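Local structure of type-iv like pilin ttha1219 (Thermus thermophilus, 5G23) at residues E95-T107 against L116-P128. The protein is a type IV-like pilin that resembles the pseudopilins of type II secretion and is probably linked to natural competence and DNA uptake. Sequence-based numbering, arbitrary orientation.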
loop_
_atom_site.group_PDB
_atom_site.type_symbol
_atom_site.label_atom_id
_atom_site.label_comp_id
_atom_site.label_asym_id
_atom_site.label_seq_id
_atom_site.Cartn_x
_atom_site.Cartn_y
_atom_site.Cartn_z
ATOM N N GLU B 95 5.749 9.584 -0.216
ATOM C CA GLU B 95 4.959 10.253 -1.201
ATOM C C GLU B 95 4.099 11.365 -0.611
ATOM O O GLU B 95 4.030 12.443 -1.165
ATOM C CB GLU B 95 4.024 9.239 -1.885
ATOM C CG GLU B 95 3.490 9.710 -3.211
ATOM C CD GLU B 95 2.405 8.835 -3.797
ATOM O OE1 GLU B 95 2.039 7.802 -3.129
ATOM O OE2 GLU B 95 1.982 9.148 -4.942
ATOM N N ILE B 96 3.394 11.058 0.480
ATOM C CA ILE B 96 2.457 12.004 1.092
ATOM C C ILE B 96 3.178 13.260 1.593
ATOM O O ILE B 96 2.571 14.308 1.638
ATOM C CB ILE B 96 1.655 11.351 2.258
ATOM C CG1 ILE B 96 0.427 12.245 2.579
ATOM C CG2 ILE B 96 2.577 11.115 3.462
ATOM C CD1 ILE B 96 -0.738 12.043 1.625
ATOM N N CYS B 97 4.473 13.140 1.930
ATOM C CA CYS B 97 5.328 14.261 2.322
ATOM C C CYS B 97 5.709 15.174 1.183
ATOM O O CYS B 97 6.237 16.215 1.419
ATOM C CB CYS B 97 6.640 13.771 2.974
ATOM S SG CYS B 97 6.334 13.010 4.578
ATOM N N GLY B 98 5.488 14.769 -0.056
ATOM C CA GLY B 98 5.741 15.618 -1.212
ATOM C C GLY B 98 5.760 17.141 -1.106
ATOM O O GLY B 98 6.655 17.771 -1.668
ATOM N N GLU B 99 4.773 17.733 -0.414
ATOM C CA GLU B 99 4.703 19.188 -0.178
ATOM C C GLU B 99 4.878 19.607 1.322
ATOM O O GLU B 99 4.518 20.733 1.720
ATOM C CB GLU B 99 3.365 19.722 -0.693
ATOM C CG GLU B 99 2.917 19.211 -2.066
ATOM C CD GLU B 99 1.445 19.518 -2.278
ATOM O OE1 GLU B 99 0.742 19.649 -1.250
ATOM O OE2 GLU B 99 0.997 19.650 -3.447
ATOM N N SER B 100 5.478 18.746 2.134
ATOM C CA SER B 100 5.502 18.997 3.567
ATOM C C SER B 100 6.887 18.815 4.113
ATOM O O SER B 100 7.032 18.473 5.294
ATOM C CB SER B 100 4.524 18.086 4.312
ATOM O OG SER B 100 3.266 18.033 3.686
ATOM N N MET B 101 7.900 19.067 3.280
ATOM C CA MET B 101 9.299 18.980 3.714
ATOM C C MET B 101 9.584 19.763 5.035
ATOM O O MET B 101 9.284 20.958 5.150
ATOM C CB MET B 101 10.193 19.463 2.569
ATOM C CG MET B 101 10.069 18.600 1.308
ATOM S SD MET B 101 9.025 19.273 -0.023
ATOM C CE MET B 101 9.629 18.377 -1.468
ATOM N N GLY B 102 10.131 19.077 6.044
ATOM C CA GLY B 102 10.376 19.683 7.362
ATOM C C GLY B 102 9.139 20.051 8.154
ATOM O O GLY B 102 9.186 20.838 9.102
ATOM N N GLU B 103 8.021 19.495 7.744
ATOM C CA GLU B 103 6.716 19.727 8.396
ATOM C C GLU B 103 6.088 18.430 8.928
ATOM O O GLU B 103 6.261 17.351 8.359
ATOM C CB GLU B 103 5.814 20.456 7.393
ATOM C CG GLU B 103 6.276 21.890 7.228
ATOM C CD GLU B 103 5.617 22.630 6.056
ATOM O OE1 GLU B 103 4.836 22.002 5.265
ATOM O OE2 GLU B 103 5.921 23.854 5.934
ATOM N N VAL B 104 5.261 18.584 9.953
ATOM C CA VAL B 104 4.586 17.444 10.581
ATOM C C VAL B 104 3.371 17.012 9.790
ATOM O O VAL B 104 2.581 17.846 9.314
ATOM C CB VAL B 104 4.111 17.864 11.996
ATOM C CG1 VAL B 104 3.416 16.710 12.694
ATOM C CG2 VAL B 104 5.267 18.322 12.830
ATOM N N ARG B 105 3.191 15.700 9.631
ATOM C CA ARG B 105 2.022 15.146 9.020
ATOM C C ARG B 105 1.350 14.142 9.968
ATOM O O ARG B 105 2.007 13.560 10.793
ATOM C CB ARG B 105 2.392 14.424 7.772
ATOM C CG ARG B 105 2.752 15.503 6.746
ATOM C CD ARG B 105 2.561 15.020 5.336
ATOM N NE ARG B 105 1.154 14.720 5.173
ATOM C CZ ARG B 105 0.280 15.540 4.614
ATOM N NH1 ARG B 105 0.662 16.726 4.163
ATOM N NH2 ARG B 105 -0.985 15.135 4.512
ATOM N N GLY B 106 0.043 14.014 9.837
ATOM C CA GLY B 106 -0.737 13.048 10.579
ATOM C C GLY B 106 -1.353 12.010 9.671
ATOM O O GLY B 106 -1.614 12.224 8.481
ATOM N N THR B 107 -1.690 10.908 10.286
ATOM C CA THR B 107 -2.304 9.806 9.630
ATOM C C THR B 107 -3.231 9.120 10.605
ATOM O O THR B 107 -2.934 9.032 11.812
ATOM C CB THR B 107 -1.204 8.851 9.073
ATOM O OG1 THR B 107 -1.812 7.925 8.157
ATOM C CG2 THR B 107 -0.478 8.086 10.181
ATOM N N LEU B 116 -12.804 -0.285 6.616
ATOM C CA LEU B 116 -11.668 0.339 7.116
ATOM C C LEU B 116 -11.441 1.607 6.263
ATOM O O LEU B 116 -11.439 1.526 5.066
ATOM C CB LEU B 116 -10.462 -0.610 7.042
ATOM C CG LEU B 116 -9.098 -0.082 7.497
ATOM C CD1 LEU B 116 -9.038 0.182 8.977
ATOM C CD2 LEU B 116 -8.015 -1.082 7.098
ATOM N N ARG B 117 -11.199 2.716 6.930
ATOM C CA ARG B 117 -10.954 4.009 6.324
ATOM C C ARG B 117 -9.688 4.700 6.820
ATOM O O ARG B 117 -9.172 4.400 7.894
ATOM C CB ARG B 117 -12.153 4.912 6.562
ATOM C CG ARG B 117 -13.456 4.416 5.941
ATOM C CD ARG B 117 -14.535 5.494 6.102
ATOM N NE ARG B 117 -15.773 5.132 5.456
ATOM C CZ ARG B 117 -16.664 4.269 5.979
ATOM N NH1 ARG B 117 -16.444 3.679 7.178
ATOM N NH2 ARG B 117 -17.766 3.954 5.311
ATOM N N TRP B 118 -9.162 5.589 5.995
ATOM C CA TRP B 118 -7.943 6.279 6.244
ATOM C C TRP B 118 -8.080 7.763 6.070
ATOM O O TRP B 118 -8.842 8.242 5.165
ATOM C CB TRP B 118 -6.886 5.788 5.229
ATOM C CG TRP B 118 -5.575 6.541 5.274
ATOM C CD1 TRP B 118 -4.679 6.646 6.331
ATOM C CD2 TRP B 118 -5.009 7.318 4.215
ATOM N NE1 TRP B 118 -3.582 7.385 5.967
ATOM C CE2 TRP B 118 -3.760 7.821 4.682
ATOM C CE3 TRP B 118 -5.402 7.579 2.894
ATOM C CZ2 TRP B 118 -2.949 8.646 3.909
ATOM C CZ3 TRP B 118 -4.544 8.409 2.081
ATOM C CH2 TRP B 118 -3.351 8.922 2.615
ATOM N N GLY B 119 -7.366 8.531 6.869
ATOM C CA GLY B 119 -7.200 9.970 6.563
ATOM C C GLY B 119 -5.836 10.531 6.913
ATOM O O GLY B 119 -5.046 9.881 7.607
ATOM N N ALA B 120 -5.529 11.682 6.331
ATOM C CA ALA B 120 -4.264 12.317 6.445
ATOM C C ALA B 120 -4.395 13.817 6.649
ATOM O O ALA B 120 -5.333 14.409 6.167
ATOM C CB ALA B 120 -3.433 12.075 5.194
ATOM N N CYS B 121 -3.440 14.419 7.311
ATOM C CA CYS B 121 -3.478 15.840 7.551
ATOM C C CYS B 121 -2.113 16.376 7.695
ATOM O O CYS B 121 -1.128 15.653 7.869
ATOM C CB CYS B 121 -4.323 16.147 8.842
ATOM S SG CYS B 121 -3.700 15.346 10.343
ATOM N N LYS B 122 -2.029 17.666 7.656
ATOM C CA LYS B 122 -0.787 18.358 7.872
ATOM C C LYS B 122 -0.863 19.270 9.094
ATOM O O LYS B 122 -1.869 19.913 9.325
ATOM C CB LYS B 122 -0.507 19.181 6.636
ATOM C CG LYS B 122 0.894 19.698 6.577
ATOM C CD LYS B 122 0.995 20.650 5.384
ATOM C CE LYS B 122 2.261 21.414 5.351
ATOM N NZ LYS B 122 2.486 21.697 3.904
ATOM N N GLY B 123 0.213 19.334 9.829
ATOM C CA GLY B 123 0.334 20.278 10.942
ATOM C C GLY B 123 0.482 19.554 12.246
ATOM O O GLY B 123 -0.072 18.493 12.448
ATOM N N GLU B 124 1.245 20.123 13.155
ATOM C CA GLU B 124 1.364 19.586 14.488
ATOM C C GLU B 124 -0.015 19.356 15.125
ATOM O O GLU B 124 -0.828 20.263 15.136
ATOM C CB GLU B 124 2.126 20.578 15.332
ATOM C CG GLU B 124 3.552 20.925 14.894
ATOM C CD GLU B 124 3.660 21.803 13.605
ATOM O OE1 GLU B 124 2.663 22.456 13.152
ATOM O OE2 GLU B 124 4.773 21.860 13.033
ATOM N N GLY B 125 -0.282 18.156 15.615
ATOM C CA GLY B 125 -1.572 17.795 16.258
ATOM C C GLY B 125 -2.790 17.796 15.354
ATOM O O GLY B 125 -3.946 17.869 15.843
ATOM N N CYS B 126 -2.581 17.777 14.032
ATOM C CA CYS B 126 -3.740 17.844 13.129
ATOM C C CYS B 126 -4.558 16.630 13.330
ATOM O O CYS B 126 -4.036 15.533 13.678
ATOM C CB CYS B 126 -3.292 17.980 11.664
ATOM S SG CYS B 126 -2.295 16.611 11.029
ATOM N N ALA B 127 -5.881 16.788 13.199
ATOM C CA ALA B 127 -6.780 15.656 13.368
ATOM C C ALA B 127 -7.059 15.075 12.000
ATOM O O ALA B 127 -7.697 15.725 11.201
ATOM C CB ALA B 127 -8.094 16.121 14.030
ATOM N N PRO B 128 -6.615 13.850 11.716
ATOM C CA PRO B 128 -6.994 13.327 10.397
ATOM C C PRO B 128 -8.499 13.041 10.243
ATOM O O PRO B 128 -9.089 12.490 11.135
ATOM C CB PRO B 128 -6.207 12.025 10.289
ATOM C CG PRO B 128 -5.423 11.837 11.563
ATOM C CD PRO B 128 -5.768 12.960 12.513
HETATM O O HOH W 1 3.985 21.383 10.179
#
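Thr107 OG1 is held by two groups: Trp118 NE1 donates to it at 2.9 Å, the hydroxyl lying in the indole plane at the ring edge, and it also hydrogen-bonds to Glu59 of helix 44-61. The two strands pair antiparallel as one hairpin, Gly106 and Cys121 forming a hydrogen-bonded pair (Gly106 N to Cys121 O 2.8 Å). Both sulfurs of the Cys121-Cys126 disulfide lie over Gly106, where any side chain would collide with them. On the other face, Arg105 bends at chi3 (63°); Cys121 O lies over one face of its guanidinium near the rim, and Ile96 O over the opposite face, also near the rim. In the guanidinium plane NH1 donates to Ser100 OG at 3.0 Å. With an alanine in place of Arg105, Ser100 OG would probably lose this donor and a gap would open between Cys121 O and Ile96 O. Lys122 runs out extended, its CG turned away from the backbone N (chi1 -166°), and its NZ donates to Glu99 O at 3.1 Å. Within the larger antiparallel sheet the hairpin sits between 82-88, beside 104-112, and 132-134, beside 115-122, while a disulfide ties Cys97 to Cys89, just beyond strand 82-88.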